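Local coordinates for protein putative short-chain dehydrogenase/reductase (Burkholderia xenovorans, PDB 5IZ4) that binds ADP in a nucleotide pocket and is probably an NAD(P)-dependent oxidoreductase of the short-chain dehydrogenase/reductase family, possibly a 3-oxoacyl-[acyl-carrier-protein] reductase, at residues Val41-Phe46 and Thr68-Ala73; Arg82-Met87 and Tyr133-Ala138; Ala97-Ala102 and Ser154-Ser159. All coordinates share one frame; numbering follows the deposited sequence. Where two conformers were deposited one is given.

Contact 1. Residues Val41-Phe46 and Thr68-Ala73. With ADP (adenosine-5'-diphosphate), chain B.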
loop_
_atom_site.group_PDB
_atom_site.type_symbol
_atom_site.label_atom_id
_atom_site.label_comp_id
_atom_site.label_asym_id
_atom_site.label_seq_id
_atom_site.Cartn_x
_atom_site.Cartn_y
_atom_site.Cartn_z
ATOM N N VAL A 41 -12.758 -5.374 -32.631
ATOM C CA VAL A 41 -12.890 -4.321 -31.631
ATOM C C VAL A 41 -14.274 -3.702 -31.729
ATOM O O VAL A 41 -14.745 -3.377 -32.829
ATOM C CB VAL A 41 -11.779 -3.262 -31.761
ATOM C CG1 VAL A 41 -10.435 -3.892 -31.414
ATOM C CG2 VAL A 41 -11.734 -2.679 -33.172
ATOM N N ALA A 42 -14.944 -3.597 -30.580
ATOM C CA ALA A 42 -16.195 -2.857 -30.453
ATOM C C ALA A 42 -15.840 -1.478 -29.906
ATOM O O ALA A 42 -15.419 -1.346 -28.749
ATOM C CB ALA A 42 -17.180 -3.594 -29.550
ATOM N N ILE A 43 -15.980 -0.464 -30.752
ATOM C CA ILE A 43 -15.482 0.879 -30.479
ATOM C C ILE A 43 -16.596 1.672 -29.810
ATOM O O ILE A 43 -17.606 2.006 -30.439
ATOM C CB ILE A 43 -14.995 1.545 -31.773
ATOM C CG1 ILE A 43 -13.688 0.879 -32.225
ATOM C CG2 ILE A 43 -14.774 3.039 -31.591
ATOM C CD1 ILE A 43 -13.398 1.090 -33.687
ATOM N N GLY A 44 -16.423 1.965 -28.527
ATOM C CA GLY A 44 -17.455 2.673 -27.799
ATOM C C GLY A 44 -17.366 4.170 -27.957
ATOM O O GLY A 44 -16.440 4.805 -27.447
ATOM N N ASN A 45 -18.322 4.733 -28.684
ATOM C CA ASN A 45 -18.435 6.168 -28.877
ATOM C C ASN A 45 -19.388 6.748 -27.840
ATOM O O ASN A 45 -20.359 6.103 -27.440
ATOM C CB ASN A 45 -18.955 6.477 -30.289
ATOM C CG ASN A 45 -19.117 7.955 -30.534
ATOM O OD1 ASN A 45 -18.146 8.702 -30.506
ATOM N ND2 ASN A 45 -20.345 8.387 -30.785
ATOM N N PHE A 46 -19.112 7.986 -27.420
ATOM C CA PHE A 46 -19.980 8.653 -26.443
ATOM C C PHE A 46 -21.268 9.153 -27.103
ATOM O O PHE A 46 -22.344 8.581 -26.898
ATOM C CB PHE A 46 -19.217 9.792 -25.752
ATOM C CG PHE A 46 -20.006 10.508 -24.670
ATOM C CD1 PHE A 46 -21.115 9.917 -24.075
ATOM C CD2 PHE A 46 -19.642 11.788 -24.266
ATOM C CE1 PHE A 46 -21.841 10.590 -23.091
ATOM C CE2 PHE A 46 -20.363 12.460 -23.291
ATOM C CZ PHE A 46 -21.461 11.863 -22.704
ATOM N N THR A 68 -14.607 -4.463 -37.079
ATOM C CA THR A 68 -14.978 -3.367 -36.195
ATOM C C THR A 68 -16.491 -3.242 -36.113
ATOM O O THR A 68 -17.230 -3.693 -36.994
ATOM C CB THR A 68 -14.417 -2.020 -36.674
ATOM O OG1 THR A 68 -14.913 -1.739 -37.992
ATOM C CG2 THR A 68 -12.897 -2.029 -36.695
ATOM N N LEU A 69 -16.934 -2.594 -35.040
ATOM C CA LEU A 69 -18.266 -2.007 -34.980
ATOM C C LEU A 69 -18.178 -0.822 -34.035
ATOM O O LEU A 69 -17.355 -0.815 -33.122
ATOM C CB LEU A 69 -19.334 -3.014 -34.523
ATOM C CG LEU A 69 -19.488 -3.531 -33.090
ATOM C CD1 LEU A 69 -20.132 -2.505 -32.158
ATOM C CD2 LEU A 69 -20.338 -4.790 -33.129
ATOM N N ILE A 70 -19.010 0.188 -34.263
ATOM C CA ILE A 70 -19.086 1.340 -33.371
ATOM C C ILE A 70 -20.416 1.275 -32.650
ATOM O O ILE A 70 -21.462 1.078 -33.284
ATOM C CB ILE A 70 -18.951 2.674 -34.127
ATOM C CG1 ILE A 70 -17.605 2.770 -34.843
ATOM C CG2 ILE A 70 -19.127 3.842 -33.170
ATOM C CD1 ILE A 70 -17.419 4.089 -35.576
ATOM N N PHE A 71 -20.390 1.460 -31.335
ATOM C CA PHE A 71 -21.629 1.615 -30.588
ATOM C C PHE A 71 -21.621 2.940 -29.838
ATOM O O PHE A 71 -20.569 3.422 -29.404
ATOM C CB PHE A 71 -21.859 0.432 -29.619
ATOM C CG PHE A 71 -20.835 0.315 -28.515
ATOM C CD1 PHE A 71 -21.003 0.995 -27.313
ATOM C CD2 PHE A 71 -19.726 -0.507 -28.661
ATOM C CE1 PHE A 71 -20.071 0.871 -26.285
ATOM C CE2 PHE A 71 -18.790 -0.633 -27.641
ATOM C CZ PHE A 71 -18.966 0.052 -26.450
ATOM N N ASP A 72 -22.803 3.542 -29.724
ATOM C CA ASP A 72 -22.983 4.684 -28.841
ATOM C C ASP A 72 -23.410 4.183 -27.470
ATOM O O ASP A 72 -24.226 3.261 -27.366
ATOM C CB ASP A 72 -24.042 5.652 -29.366
ATOM C CG ASP A 72 -23.620 6.384 -30.622
ATOM O OD1 ASP A 72 -22.486 6.204 -31.096
ATOM O OD2 ASP A 72 -24.452 7.160 -31.134
ATOM N N ALA A 73 -22.858 4.790 -26.417
ATOM C CA ALA A 73 -23.343 4.518 -25.068
ATOM C C ALA A 73 -22.894 5.616 -24.120
ATOM O O ALA A 73 -21.715 5.976 -24.088
ATOM C CB ALA A 73 -22.853 3.161 -24.557
HETATM P PB ADP B . -7.993 9.785 -21.540
HETATM O O1B ADP B . -9.131 9.057 -20.736
HETATM O O2B ADP B . -7.584 9.142 -22.897
HETATM O O3B ADP B . -6.810 10.377 -20.711
HETATM P PA ADP B . -10.265 11.269 -22.917
HETATM O O1A ADP B . -11.267 12.405 -22.308
HETATM O O2A ADP B . -10.041 11.483 -24.447
HETATM O O3A ADP B . -8.998 11.242 -21.965
HETATM O "O5'" ADP B . -11.240 9.956 -22.665
HETATM C "C5'" ADP B . -12.533 10.064 -22.048
HETATM C "C4'" ADP B . -13.501 9.447 -23.060
HETATM O "O4'" ADP B . -14.756 9.037 -22.385
HETATM C "C3'" ADP B . -13.930 10.412 -24.194
HETATM O "O3'" ADP B . -14.124 9.739 -25.406
HETATM C "C2'" ADP B . -15.300 10.891 -23.638
HETATM O "O2'" ADP B . -16.054 11.351 -24.762
HETATM C "C1'" ADP B . -15.852 9.590 -23.087
HETATM N N9 ADP B . -16.979 9.828 -22.162
HETATM C C8 ADP B . -17.201 10.900 -21.283
HETATM N N7 ADP B . -18.333 10.746 -20.638
HETATM C C5 ADP B . -18.874 9.560 -21.094
HETATM C C6 ADP B . -20.043 8.889 -20.783
HETATM N N6 ADP B . -20.903 9.400 -19.869
HETATM N N1 ADP B . -20.310 7.731 -21.399
HETATM C C2 ADP B . -19.441 7.258 -22.309
HETATM N N3 ADP B . -18.309 7.836 -22.666
HETATM C C4 ADP B . -18.042 8.989 -22.038
HETATM O O HOH W 1 -19.491 4.561 -25.198
#
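V41-N45 and T68-D72 run as parallel neighbouring strands, their segment axes turned by 29°, and five main-chain hydrogen bonds join them in alternation from L69 N to V41 O through A73 N to N45 O. The tightest, N45 N to F71 O, spans 2.7 Å. On the face that carries A42, G44, L69 and F71, the F71 ring lies against the neighbouring backbone. Its CG stands between the backbone N and the carbonyl carbon (chi1 65°), and the ring reaches across so that CA of G44, which has no side chain, sits 3.5 Å from its centroid, displaced toward the rim: a CH-pi contact in which CZ comes closest. A42 CB packs against F71 CE2 at 3.9 Å and, a little farther off, against L69 CD1. The two strands and the intervening helix 51-63 form a right-handed beta-alpha-beta unit of the Rossmann fold, in which T68-D72 is an edge strand of the sheet within this chain. The opposite face bears V41, I43, N45, T68, I70 and D72 and packs on that helix. There I70 CG2 touches N45 CB, and V41 CG2 meets T68 CG2 as the two side chains lie alongside each other. N45 and D72 also point the same way; ND2 of N45 donates to D72 OD1 over 3.1 Å in a nearly straight bond (169°), within its own amide plane but from above the carboxylate plane. R51 forms a salt bridge with D72 OD2, while T50 bonds to N45 OD1. Beyond the strand ends, ADP C5 lies over the centre of one face of the F46 ring, F46 CE1 is 3.4 Å from ADP C6, and A73 O approaches adenine C2 to 3.2 Å.

Contact 2. Residues Arg82-Met87 and Tyr133-Ala138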
loop_
_atom_site.group_PDB
_atom_site.type_symbol
_atom_site.label_atom_id
_atom_site.label_comp_id
_atom_site.label_asym_id
_atom_site.label_seq_id
_atom_site.Cartn_x
_atom_site.Cartn_y
_atom_site.Cartn_z
ATOM N N ARG A 82 -26.348 -2.054 -21.461
ATOM C CA ARG A 82 -26.967 -3.303 -21.894
ATOM C C ARG A 82 -27.146 -3.344 -23.404
ATOM O O ARG A 82 -26.895 -4.379 -24.035
ATOM C CB ARG A 82 -28.321 -3.490 -21.210
ATOM C CG ARG A 82 -28.284 -3.413 -19.695
ATOM C CD ARG A 82 -27.670 -4.654 -19.084
ATOM N NE ARG A 82 -27.919 -4.703 -17.645
ATOM C CZ ARG A 82 -27.545 -5.700 -16.851
ATOM N NH1 ARG A 82 -26.904 -6.747 -17.351
ATOM N NH2 ARG A 82 -27.822 -5.653 -15.556
ATOM N N HIS A 83 -27.635 -2.248 -23.997
ATOM C CA HIS A 83 -27.804 -2.211 -25.446
ATOM C C HIS A 83 -26.474 -2.404 -26.161
ATOM O O HIS A 83 -26.405 -3.102 -27.182
ATOM C CB HIS A 83 -28.444 -0.891 -25.868
ATOM C CG HIS A 83 -28.742 -0.808 -27.333
ATOM N ND1 HIS A 83 -27.801 -0.421 -28.263
ATOM C CD2 HIS A 83 -29.875 -1.061 -28.028
ATOM C CE1 HIS A 83 -28.343 -0.437 -29.468
ATOM N NE2 HIS A 83 -29.601 -0.822 -29.352
ATOM N N ALA A 84 -25.410 -1.788 -25.642
ATOM C CA ALA A 84 -24.092 -1.916 -26.264
ATOM C C ALA A 84 -23.636 -3.369 -26.282
ATOM O O ALA A 84 -23.168 -3.877 -27.311
ATOM C CB ALA A 84 -23.084 -1.031 -25.533
ATOM N N VAL A 85 -23.782 -4.062 -25.149
ATOM C CA VAL A 85 -23.392 -5.464 -25.096
ATOM C C VAL A 85 -24.279 -6.302 -26.005
ATOM O O VAL A 85 -23.805 -7.243 -26.654
ATOM C CB VAL A 85 -23.403 -5.963 -23.640
ATOM C CG1 VAL A 85 -23.308 -7.472 -23.587
ATOM C CG2 VAL A 85 -22.253 -5.325 -22.868
ATOM N N ASP A 86 -25.575 -5.960 -26.096
ATOM C CA ASP A 86 -26.453 -6.669 -27.021
ATOM C C ASP A 86 -25.972 -6.527 -28.458
ATOM O O ASP A 86 -26.045 -7.483 -29.237
ATOM C CB ASP A 86 -27.885 -6.148 -26.904
ATOM C CG ASP A 86 -28.597 -6.663 -25.676
ATOM O OD1 ASP A 86 -28.085 -7.611 -25.046
ATOM O OD2 ASP A 86 -29.681 -6.126 -25.352
ATOM N N MET A 87 -25.504 -5.331 -28.832
ATOM C CA MET A 87 -25.014 -5.127 -30.193
ATOM C C MET A 87 -23.783 -5.981 -30.463
ATOM O O MET A 87 -23.664 -6.589 -31.535
ATOM C CB MET A 87 -24.716 -3.643 -30.427
ATOM C CG MET A 87 -24.229 -3.302 -31.837
ATOM S SD MET A 87 -23.803 -1.554 -32.066
ATOM C CE MET A 87 -25.284 -0.771 -31.430
ATOM N N TYR A 133 -18.890 0.336 -13.484
ATOM C CA TYR A 133 -19.540 -0.854 -12.944
ATOM C C TYR A 133 -20.646 -1.362 -13.869
ATOM O O TYR A 133 -20.768 -2.574 -14.106
ATOM C CB TYR A 133 -20.112 -0.558 -11.560
ATOM C CG TYR A 133 -20.909 -1.717 -11.015
ATOM C CD1 TYR A 133 -22.294 -1.766 -11.158
ATOM C CD2 TYR A 133 -20.273 -2.779 -10.375
ATOM C CE1 TYR A 133 -23.031 -2.834 -10.675
ATOM C CE2 TYR A 133 -20.993 -3.853 -9.883
ATOM C CZ TYR A 133 -22.378 -3.875 -10.041
ATOM O OH TYR A 133 -23.092 -4.942 -9.559
ATOM N N GLN A 134 -21.489 -0.457 -14.369
ATOM C CA GLN A 134 -22.625 -0.888 -15.178
ATOM C C GLN A 134 -22.164 -1.539 -16.478
ATOM O O GLN A 134 -22.757 -2.526 -16.931
ATOM C CB GLN A 134 -23.558 0.298 -15.450
ATOM C CG GLN A 134 -24.333 0.717 -14.190
ATOM C CD GLN A 134 -25.314 1.871 -14.413
ATOM O OE1 GLN A 134 -26.315 1.978 -13.706
ATOM N NE2 GLN A 134 -25.012 2.753 -15.371
ATOM N N MET A 135 -21.097 -1.012 -17.080
ATOM C CA MET A 135 -20.563 -1.612 -18.299
ATOM C C MET A 135 -19.992 -2.993 -18.008
ATOM O O MET A 135 -20.249 -3.956 -18.742
ATOM C CB MET A 135 -19.489 -0.700 -18.897
ATOM C CG MET A 135 -19.126 -1.047 -20.322
ATOM S SD MET A 135 -20.534 -0.783 -21.433
ATOM C CE MET A 135 -20.090 -1.924 -22.740
ATOM N N THR A 136 -19.219 -3.103 -16.927
ATOM C CA THR A 136 -18.638 -4.383 -16.546
ATOM C C THR A 136 -19.727 -5.411 -16.269
ATOM O O THR A 136 -19.683 -6.530 -16.792
ATOM C CB THR A 136 -17.743 -4.210 -15.323
ATOM O OG1 THR A 136 -16.705 -3.256 -15.603
ATOM C CG2 THR A 136 -17.100 -5.534 -14.969
ATOM N N ARG A 137 -20.726 -5.032 -15.462
ATOM C CA ARG A 137 -21.841 -5.930 -15.164
ATOM C C ARG A 137 -22.538 -6.398 -16.433
ATOM O O ARG A 137 -22.894 -7.579 -16.551
ATOM C CB ARG A 137 -22.852 -5.243 -14.241
ATOM C CG ARG A 137 -24.128 -6.072 -14.027
ATOM C CD ARG A 137 -25.100 -5.442 -13.006
ATOM N NE ARG A 137 -25.614 -4.138 -13.439
ATOM C CZ ARG A 137 -26.290 -3.305 -12.658
ATOM N NH1 ARG A 137 -26.558 -3.636 -11.399
ATOM N NH2 ARG A 137 -26.715 -2.137 -13.142
ATOM N N ALA A 138 -22.767 -5.484 -17.386
ATOM C CA ALA A 138 -23.465 -5.866 -18.610
ATOM C C ALA A 138 -22.677 -6.897 -19.412
ATOM O O ALA A 138 -23.273 -7.786 -20.034
ATOM C CB ALA A 138 -23.748 -4.629 -19.468
HETATM O O HOH W 2 -25.981 -7.994 -20.247
#
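V85 and A138 form the apolar middle of the contact between two helical segments whose axes approach to 9.3 Å at an angle of 37°. A138 CB points at the other helix and meets V85 CG2 at 3.8 Å, while V85 CG1 lies against the A138 carbonyl oxygen. On one flank the methyl group M135 CE reaches V85 CG2 at 4.0 Å and also touches A84 CB. The M135 side chain starts away from the facing helix; it bends at chi2 (65°), which turns SD, and CE beyond it reaches that helix. On another flank the aliphatic part of R82 contributes, its CD resting 3.9 Å from A138 CB.

The polar contacts are of a different kind. R82 NH2 stands 3.4 Å from R137 NE, a close approach of two donors and two like charges without a bond between them; the guanidinium planes are almost parallel, only 7° apart, although the side chains cross obliquely. Nearby acidic and carbonyl groups probably offset the repulsion: D78 forms a salt bridge with R137 NH2 and a long, weak ion pair with R82 NE, and the carbonyl oxygens of F113 and I116 of the second subunit accept from R137 NH1. A water in the plane of the R82 guanidinium connects the helices, accepting from R82 NH1 at 3.3 Å and donating to A138 O at 2.7 Å.

Helices 78-92 and 118-146 thus pack together over one side of the parallel Rossmann sheet. A84 rests on F71 of strand 68-72, M135 reaches V18 and T20 of strand 16-20 as well as L98 and N100 of strand 97-100, and the Y133 ring meets that of F121 of the second subunit.

Contact 3. Residues Ala97-Ala102 and Ser154-Ser159. With ADP (adenosine-5'-diphosphate), chain B.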
loop_
_atom_site.group_PDB
_atom_site.type_symbol
_atom_site.label_atom_id
_atom_site.label_comp_id
_atom_site.label_asym_id
_atom_site.label_seq_id
_atom_site.Cartn_x
_atom_site.Cartn_y
_atom_site.Cartn_z
ATOM N N ALA A 97 -12.469 -9.304 -23.772
ATOM C CA ALA A 97 -11.871 -8.275 -22.934
ATOM C C ALA A 97 -12.770 -7.047 -22.965
ATOM O O ALA A 97 -13.362 -6.742 -23.998
ATOM C CB ALA A 97 -10.463 -7.904 -23.413
ATOM N N LEU A 98 -12.856 -6.355 -21.832
ATOM C CA LEU A 98 -13.547 -5.074 -21.723
ATOM C C LEU A 98 -12.547 -4.084 -21.147
ATOM O O LEU A 98 -11.972 -4.337 -20.086
ATOM C CB LEU A 98 -14.778 -5.177 -20.819
ATOM C CG LEU A 98 -15.385 -3.844 -20.370
ATOM C CD1 LEU A 98 -15.990 -3.103 -21.555
ATOM C CD2 LEU A 98 -16.437 -4.110 -19.288
ATOM N N ILE A 99 -12.328 -2.972 -21.844
ATOM C CA ILE A 99 -11.424 -1.922 -21.378
ATOM C C ILE A 99 -12.282 -0.691 -21.086
ATOM O O ILE A 99 -12.787 -0.034 -22.007
ATOM C CB ILE A 99 -10.326 -1.604 -22.402
ATOM C CG1 ILE A 99 -9.836 -2.871 -23.121
ATOM C CG2 ILE A 99 -9.153 -0.898 -21.711
ATOM C CD1 ILE A 99 -9.079 -3.866 -22.239
ATOM N N ASN A 100 -12.454 -0.373 -19.804
ATOM C CA ASN A 100 -13.307 0.735 -19.373
ATOM C C ASN A 100 -12.499 2.028 -19.385
ATOM O O ASN A 100 -11.870 2.393 -18.394
ATOM C CB ASN A 100 -13.873 0.461 -17.982
ATOM C CG ASN A 100 -14.927 -0.629 -17.985
ATOM O OD1 ASN A 100 -15.938 -0.516 -18.670
ATOM N ND2 ASN A 100 -14.683 -1.708 -17.234
ATOM N N CYS A 101 -12.541 2.751 -20.510
ATOM C CA CYS A 101 -11.836 4.023 -20.630
ATOM C C CYS A 101 -12.762 5.232 -20.604
ATOM O O CYS A 101 -12.267 6.363 -20.591
ATOM C CB CYS A 101 -11.000 4.074 -21.915
ATOM S SG CYS A 101 -9.947 2.622 -22.162
ATOM N N ALA A 102 -14.073 5.029 -20.600
ATOM C CA ALA A 102 -14.985 6.158 -20.502
ATOM C C ALA A 102 -14.770 6.868 -19.171
ATOM O O ALA A 102 -14.661 6.223 -18.122
ATOM C CB ALA A 102 -16.430 5.678 -20.625
ATOM N N SER A 154 -10.704 -10.861 -19.497
ATOM C CA SER A 154 -9.994 -9.735 -18.902
ATOM C C SER A 154 -10.847 -8.475 -18.870
ATOM O O SER A 154 -11.396 -8.074 -19.896
ATOM C CB SER A 154 -8.703 -9.456 -19.684
ATOM O OG SER A 154 -8.050 -8.299 -19.188
ATOM N N VAL A 155 -10.925 -7.834 -17.704
ATOM C CA VAL A 155 -11.474 -6.485 -17.563
ATOM C C VAL A 155 -10.340 -5.563 -17.126
ATOM O O VAL A 155 -9.638 -5.853 -16.149
ATOM C CB VAL A 155 -12.637 -6.451 -16.552
ATOM C CG1 VAL A 155 -13.159 -5.018 -16.337
ATOM C CG2 VAL A 155 -13.780 -7.359 -17.036
ATOM N N VAL A 156 -10.161 -4.451 -17.836
ATOM C CA VAL A 156 -9.133 -3.465 -17.502
ATOM C C VAL A 156 -9.823 -2.130 -17.255
ATOM O O VAL A 156 -10.491 -1.592 -18.150
ATOM C CB VAL A 156 -8.075 -3.335 -18.610
ATOM C CG1 VAL A 156 -7.066 -2.220 -18.280
ATOM C CG2 VAL A 156 -7.360 -4.670 -18.844
ATOM N N ASN A 157 -9.657 -1.597 -16.049
ATOM C CA ASN A 157 -10.257 -0.328 -15.650
ATOM C C ASN A 157 -9.199 0.762 -15.705
ATOM O O ASN A 157 -8.142 0.626 -15.089
ATOM C CB ASN A 157 -10.827 -0.428 -14.230
ATOM C CG ASN A 157 -11.928 -1.454 -14.123
ATOM O OD1 ASN A 157 -12.679 -1.670 -15.076
ATOM N ND2 ASN A 157 -12.032 -2.100 -12.964
ATOM N N VAL A 158 -9.473 1.845 -16.418
ATOM C CA VAL A 158 -8.516 2.944 -16.476
ATOM C C VAL A 158 -8.811 3.844 -15.284
ATOM O O VAL A 158 -9.769 4.620 -15.286
ATOM C CB VAL A 158 -8.574 3.709 -17.796
ATOM C CG1 VAL A 158 -7.526 4.837 -17.767
ATOM C CG2 VAL A 158 -8.311 2.771 -18.941
ATOM N N SER A 159 -7.985 3.723 -14.251
ATOM C CA SER A 159 -8.104 4.602 -13.101
ATOM C C SER A 159 -7.133 5.767 -13.288
ATOM O O SER A 159 -6.986 6.271 -14.408
ATOM C CB SER A 159 -7.841 3.805 -11.821
ATOM O OG SER A 159 -8.057 4.587 -10.667
HETATM P PB ADP B . -7.993 9.785 -21.540
HETATM O O1B ADP B . -9.131 9.057 -20.736
HETATM O O2B ADP B . -7.584 9.142 -22.897
HETATM O O3B ADP B . -6.810 10.377 -20.711
HETATM P PA ADP B . -10.265 11.269 -22.917
HETATM O O1A ADP B . -11.267 12.405 -22.308
HETATM O O2A ADP B . -10.041 11.483 -24.447
HETATM O O3A ADP B . -8.998 11.242 -21.965
HETATM O "O5'" ADP B . -11.240 9.956 -22.665
HETATM C "C5'" ADP B . -12.533 10.064 -22.048
HETATM C "C4'" ADP B . -13.501 9.447 -23.060
HETATM O "O4'" ADP B . -14.756 9.037 -22.385
HETATM C "C3'" ADP B . -13.930 10.412 -24.194
HETATM O "O3'" ADP B . -14.124 9.739 -25.406
HETATM C "C2'" ADP B . -15.300 10.891 -23.638
HETATM O "O2'" ADP B . -16.054 11.351 -24.762
HETATM C "C1'" ADP B . -15.852 9.590 -23.087
HETATM N N9 ADP B . -16.979 9.828 -22.162
HETATM C C8 ADP B . -17.201 10.900 -21.283
HETATM N N7 ADP B . -18.333 10.746 -20.638
HETATM C C5 ADP B . -18.874 9.560 -21.094
HETATM C C6 ADP B . -20.043 8.889 -20.783
HETATM N N6 ADP B . -20.903 9.400 -19.869
HETATM N N1 ADP B . -20.310 7.731 -21.399
HETATM C C2 ADP B . -19.441 7.258 -22.309
HETATM N N3 ADP B . -18.309 7.836 -22.666
HETATM C C4 ADP B . -18.042 8.989 -22.038
#
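N100 and N157 pair side by side on neighbouring parallel strands at the middle of the Rossmann sheet, their side chains pointing the same way with amide planes 31° apart. N100 ND2 donates to N157 OD1 over 2.9 Å, close to its own amide plane and almost in line with the acceptor's C=O bond. Both CG atoms stand anti to their carbonyl carbons (chi1 -72° in N100, -62° in N157), which places the two CG atoms alike. A weak bond from N100 ND2 to T136 and a bond from N157 ND2 to T184 give this buried pair further polar partners. V155 crosses N100 on the same face, its CG1 packing on N100 ND2 at 3.8 Å.

Turned to the other face, I99 and V156 also lie alongside each other. I99 CD1 folds back to V156 CB at 3.8 Å, and the I99 side chain continues onto T30 and F34 of helix 25-36. The backbones keep these pairs level through four hydrogen bonds, beginning with L98 N to S154 O; the shortest, N100 N to V156 O, measures 2.8 Å, whereas V158 N approaches N100 O at 3.2 Å from outside the carbonyl plane.

Past the strand end, C101 and A102 belong to the ADP pocket: A102 CA comes within 3.4 Å of the ribose O4', and its CB lies near adenine N3. C101 SG in turn meets V158 CG2 at 3.6 Å, and both side chains rest on I26.

In the fold
Contacts 1 and 3 belong to one parallel seven-stranded Rossmann sheet, with strand 16-20 between their strand pairs and about 14 Å separating their centres. Contact 2 lies against this sheet, its centre about 12 Å from contact 1 and 13 Å from contact 3. It touches contact 1 where F71 meets A84 and M87, and contact 3 where T136 and M135 meet N100 and L98. Along the chain contact 1 closes before the others open, whereas contacts 2 and 3 alternate because helix 78-92 leads to strand 97-100 and that strand to helix 118-146. Contacts 1 and 3 do not touch, yet both reach ADP at the C-terminal ends of their strands.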